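Local coordinates for putative diflavin flavoprotein A 3 (Synechocystis sp., PDB 6H0C) that probably passes electrons from NADH to oxygen, reducing it to water, and is represented by its flavodiiron core, a metallo-hydrolase domain joined to a flavodoxin-like domain, at residues Val258-Ala263 with Ala275-Ile280; Thr288-Glu293 with Lys301-Lys306. All coordinates share one frame; numbering follows the deposited sequence.

Contact 1 (Val258-Ala263 with Ala275-Ile280)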
# COMPACT_ATOMS: atom_id res chain seq x y z
N VAL A 258 -13.16 6.89 -12.08
CA VAL A 258 -12.83 5.66 -12.80
C VAL A 258 -12.71 4.51 -11.82
O VAL A 258 -12.01 4.63 -10.81
CB VAL A 258 -11.51 5.78 -13.59
CG1 VAL A 258 -11.10 4.41 -14.14
CG2 VAL A 258 -11.64 6.81 -14.70
N ALA A 259 -13.40 3.41 -12.11
CA ALA A 259 -13.24 2.17 -11.35
C ALA A 259 -12.07 1.39 -11.93
O ALA A 259 -12.10 0.99 -13.10
CB ALA A 259 -14.51 1.35 -11.38
N LEU A 260 -11.03 1.19 -11.13
CA LEU A 260 -9.82 0.54 -11.60
C LEU A 260 -9.69 -0.78 -10.89
O LEU A 260 -9.29 -0.84 -9.73
CB LEU A 260 -8.60 1.42 -11.35
CG LEU A 260 -7.20 0.82 -11.53
CD1 LEU A 260 -7.00 0.37 -12.95
CD2 LEU A 260 -6.14 1.85 -11.15
N ILE A 261 -10.06 -1.84 -11.60
CA ILE A 261 -10.08 -3.18 -11.04
C ILE A 261 -8.81 -3.94 -11.42
O ILE A 261 -8.58 -4.20 -12.60
CB ILE A 261 -11.32 -3.95 -11.55
CG1 ILE A 261 -12.60 -3.20 -11.15
CG2 ILE A 261 -11.31 -5.39 -11.05
CD1 ILE A 261 -13.85 -3.66 -11.86
N TYR A 262 -7.97 -4.27 -10.44
CA TYR A 262 -6.79 -5.08 -10.75
C TYR A 262 -6.74 -6.36 -9.91
O TYR A 262 -7.40 -6.46 -8.87
CB TYR A 262 -5.51 -4.26 -10.58
CG TYR A 262 -5.32 -3.58 -9.25
CD1 TYR A 262 -4.76 -4.24 -8.18
CD2 TYR A 262 -5.68 -2.24 -9.07
CE1 TYR A 262 -4.58 -3.61 -6.96
CE2 TYR A 262 -5.49 -1.60 -7.87
CZ TYR A 262 -4.94 -2.29 -6.81
OH TYR A 262 -4.75 -1.66 -5.59
N ALA A 263 -5.97 -7.34 -10.37
CA ALA A 263 -6.09 -8.70 -9.86
C ALA A 263 -5.66 -8.86 -8.39
O ALA A 263 -6.34 -9.54 -7.63
CB ALA A 263 -5.28 -9.64 -10.73
N ALA A 275 0.56 3.08 -11.73
CA ALA A 275 1.00 4.06 -12.72
C ALA A 275 -0.18 4.63 -13.51
O ALA A 275 -0.29 5.85 -13.69
CB ALA A 275 2.02 3.44 -13.67
N ILE A 276 -1.06 3.76 -13.97
CA ILE A 276 -2.26 4.20 -14.68
C ILE A 276 -3.14 5.09 -13.80
O ILE A 276 -3.62 6.14 -14.24
CB ILE A 276 -3.07 3.01 -15.21
CG1 ILE A 276 -2.27 2.26 -16.28
CG2 ILE A 276 -4.42 3.46 -15.75
CD1 ILE A 276 -2.87 0.95 -16.69
N ALA A 277 -3.34 4.69 -12.54
CA ALA A 277 -4.15 5.48 -11.63
C ALA A 277 -3.60 6.90 -11.46
O ALA A 277 -4.36 7.87 -11.44
CB ALA A 277 -4.25 4.79 -10.27
N ARG A 278 -2.29 7.01 -11.34
CA ARG A 278 -1.67 8.31 -11.13
C ARG A 278 -1.88 9.20 -12.37
O ARG A 278 -2.10 10.41 -12.24
CB ARG A 278 -0.19 8.13 -10.80
CG ARG A 278 0.68 9.37 -10.95
CD ARG A 278 0.28 10.52 -10.05
NE ARG A 278 1.27 11.58 -10.17
CZ ARG A 278 1.14 12.81 -9.68
NH1 ARG A 278 0.03 13.15 -9.03
NH2 ARG A 278 2.12 13.69 -9.84
N GLY A 279 -1.83 8.61 -13.55
CA GLY A 279 -2.12 9.34 -14.77
C GLY A 279 -3.54 9.89 -14.77
O GLY A 279 -3.79 11.00 -15.23
N ILE A 280 -4.48 9.10 -14.23
CA ILE A 280 -5.87 9.53 -14.16
C ILE A 280 -6.07 10.63 -13.12
O ILE A 280 -6.66 11.67 -13.43
CB ILE A 280 -6.81 8.35 -13.83
CG1 ILE A 280 -6.83 7.34 -14.98
CG2 ILE A 280 -8.24 8.83 -13.58
CD1 ILE A 280 -7.61 6.07 -14.66
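Val-258 against Ile-280 and Leu-260 against Ala-277 make a buried, wholly apolar strand-to-helix contact, in which helix 268-281 lies on one face of the parallel sheet of the flavodoxin-like domain. No hydrogen bond crosses it. At one end the two branched side chains meet at about a right angle: CD1 of Ile-280 faces the fork of Val-258, 3.9 Å from CG1 and 4.1 Å from CG2. Ile-280 turns CG1 anti to its carbonyl carbon (chi1 -66°) and extends it, which sends CD1 toward the strand, while its other branch, CG2, stays 4.1 Å from CG2 of Val-258. Nearer the middle of the strand, Leu-260 touches through a single methyl, its CD2 standing 3.6 Å from CB of Ala-277. With only a methyl at Ala-277, the helix backbone lies close to the strand here, and the CA atoms of Leu-260 and Ala-277 are 7.5 Å apart. This is the first half of a beta-alpha-beta crossover, in which helix 268-281 leads from strand 257-262 to the edge strand 286-291. Val-287 of that strand touches both Leu-260 and Ile-280, and Ile-311 of strand 309-313 does the same from the other neighbouring strand. Helix 382-404 closes the layer, with Phe-395 and Leu-399 against Val-258 and Cys-388 against Ile-276.

Contact 2 (Thr288-Glu293 with Lys301-Lys306)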
# COMPACT_ATOMS: atom_id res chain seq x y z
N THR A 288 -11.23 4.98 -8.05
CA THR A 288 -11.58 4.02 -7.02
C THR A 288 -10.91 2.71 -7.38
O THR A 288 -11.38 1.96 -8.24
CB THR A 288 -13.10 3.83 -6.90
OG1 THR A 288 -13.70 5.03 -6.40
CG2 THR A 288 -13.43 2.68 -5.95
N ALA A 289 -9.78 2.45 -6.75
CA ALA A 289 -9.08 1.20 -6.96
C ALA A 289 -9.88 0.04 -6.36
O ALA A 289 -10.48 0.17 -5.29
CB ALA A 289 -7.69 1.26 -6.35
N ILE A 290 -9.89 -1.09 -7.06
CA ILE A 290 -10.52 -2.30 -6.57
C ILE A 290 -9.53 -3.46 -6.69
O ILE A 290 -9.05 -3.77 -7.79
CB ILE A 290 -11.78 -2.65 -7.36
CG1 ILE A 290 -12.82 -1.53 -7.23
CG2 ILE A 290 -12.33 -4.00 -6.92
CD1 ILE A 290 -13.53 -1.53 -5.92
N ASN A 291 -9.21 -4.07 -5.56
CA ASN A 291 -8.41 -5.29 -5.52
C ASN A 291 -9.37 -6.47 -5.68
O ASN A 291 -10.11 -6.80 -4.75
CB ASN A 291 -7.61 -5.36 -4.21
CG ASN A 291 -6.74 -6.60 -4.09
OD1 ASN A 291 -6.97 -7.61 -4.76
ND2 ASN A 291 -5.74 -6.54 -3.22
N ALA A 292 -9.36 -7.08 -6.86
CA ALA A 292 -10.30 -8.16 -7.17
C ALA A 292 -10.17 -9.31 -6.18
O ALA A 292 -11.15 -9.96 -5.82
CB ALA A 292 -10.09 -8.65 -8.59
N GLU A 293 -8.95 -9.54 -5.73
CA GLU A 293 -8.65 -10.65 -4.83
C GLU A 293 -9.33 -10.50 -3.47
O GLU A 293 -9.76 -11.48 -2.88
CB GLU A 293 -7.14 -10.74 -4.64
CG GLU A 293 -6.64 -12.09 -4.25
CD GLU A 293 -5.14 -12.15 -4.32
OE1 GLU A 293 -4.48 -11.34 -3.64
OE2 GLU A 293 -4.61 -13.00 -5.07
N LYS A 301 -19.94 -3.52 -7.37
CA LYS A 301 -21.18 -2.94 -7.86
C LYS A 301 -21.20 -1.43 -7.61
O LYS A 301 -21.51 -0.66 -8.51
CB LYS A 301 -22.39 -3.58 -7.20
CG LYS A 301 -22.68 -4.99 -7.65
CD LYS A 301 -23.85 -5.57 -6.86
CE LYS A 301 -24.06 -7.04 -7.16
NZ LYS A 301 -25.14 -7.61 -6.28
N GLU A 302 -20.88 -1.01 -6.38
CA GLU A 302 -20.94 0.41 -6.03
C GLU A 302 -19.95 1.23 -6.84
O GLU A 302 -20.26 2.34 -7.28
CB GLU A 302 -20.67 0.62 -4.53
CG GLU A 302 -21.66 -0.07 -3.60
CD GLU A 302 -23.11 0.33 -3.85
OE1 GLU A 302 -23.72 0.93 -2.93
OE2 GLU A 302 -23.65 0.04 -4.94
N ALA A 303 -18.75 0.69 -7.04
CA ALA A 303 -17.75 1.39 -7.82
C ALA A 303 -18.26 1.58 -9.25
O ALA A 303 -18.23 2.69 -9.78
CB ALA A 303 -16.43 0.63 -7.81
N ILE A 304 -18.73 0.50 -9.87
CA ILE A 304 -19.23 0.55 -11.24
C ILE A 304 -20.47 1.45 -11.35
O ILE A 304 -20.69 2.14 -12.35
CB ILE A 304 -19.56 -0.86 -11.78
CG1 ILE A 304 -18.28 -1.69 -11.95
CG2 ILE A 304 -20.31 -0.77 -13.10
CD1 ILE A 304 -17.26 -1.05 -12.89
N GLY A 305 -21.28 1.45 -10.29
CA GLY A 305 -22.46 2.28 -10.22
C GLY A 305 -22.18 3.78 -10.22
O GLY A 305 -23.03 4.56 -10.65
N LYS A 306 -21.00 4.19 -9.75
CA LYS A 306 -20.69 5.62 -9.72
C LYS A 306 -19.59 6.04 -10.72
O LYS A 306 -19.26 7.22 -10.81
CB LYS A 306 -20.32 6.05 -8.30
CG LYS A 306 -18.86 5.88 -7.90
CD LYS A 306 -18.64 6.28 -6.43
CE LYS A 306 -17.15 6.32 -6.05
NZ LYS A 306 -16.46 5.00 -6.17
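Lys-306 NZ donates a hydrogen bond of 2.8 Å to Thr-288 OG1, the one polar link across the contact between strand 288-291 and segment 301-306. The bond leaves the ammonium and meets the hydroxyl at near-tetrahedral angles. Beside it, CB of Ala-303 fits between two strand side chains, lying 4.1 Å from CG2 of Thr-288 and 4.1 Å from CD1 of Ile-290. Thr-288 therefore works with both branches: its methyl packs on the alanine while its hydroxyl, turned anti to the carbonyl carbon (chi1 -68°), serves the lysine. The aliphatic chain of Lys-306 runs extended from CB and then bends at its last torsion (chi4 -62°), bringing NZ to the threonine although the residue itself sits at the exposed margin. One shell further out, the amide ND2 of Asn-257 also hydrogen-bonds OG1, so two nitrogens grip this hydroxyl, and the side chain of Asn-257 touches that of Lys-306. Ile-290 is backed by Ile-261 of the adjacent strand 257-262, and Ile-304 of the helix rests on Ala-259 of the same strand. Further along, Asn-291 ND2 bonds Pro-152 O, within the metallo-hydrolase domain, while its OD1 takes a weak bond of 2.9 Å from Glu-293 N at the turn leaving the strand. Strand and helix axes pass 9.7 Å apart at 150°, nearly antiparallel, as expected where a short connection leads from an edge strand into a helix that runs back across the sheet: the beta-alpha step of the three-layer flavodoxin-like fold.

How the contacts relate
Contacts 1 and 2 follow each other along the chain and build on neighbouring strands of the same parallel sheet, their centres 11 Å apart, but they cover its two opposite faces. Contact 1 is core, made by four buried, apolar residues. Contact 2 lies at the edge strand, partly buried, and adds a lysine-hydroxyl bond to a small apolar patch. The strands themselves are tied through their backbones, with Leu-260 O 2.8 Å from Ile-290 N and Tyr-262 O 2.9 Å from Ala-292 N, both probable hydrogen bonds. Helices 268-281 and 297-306 thus sandwich one strand pair.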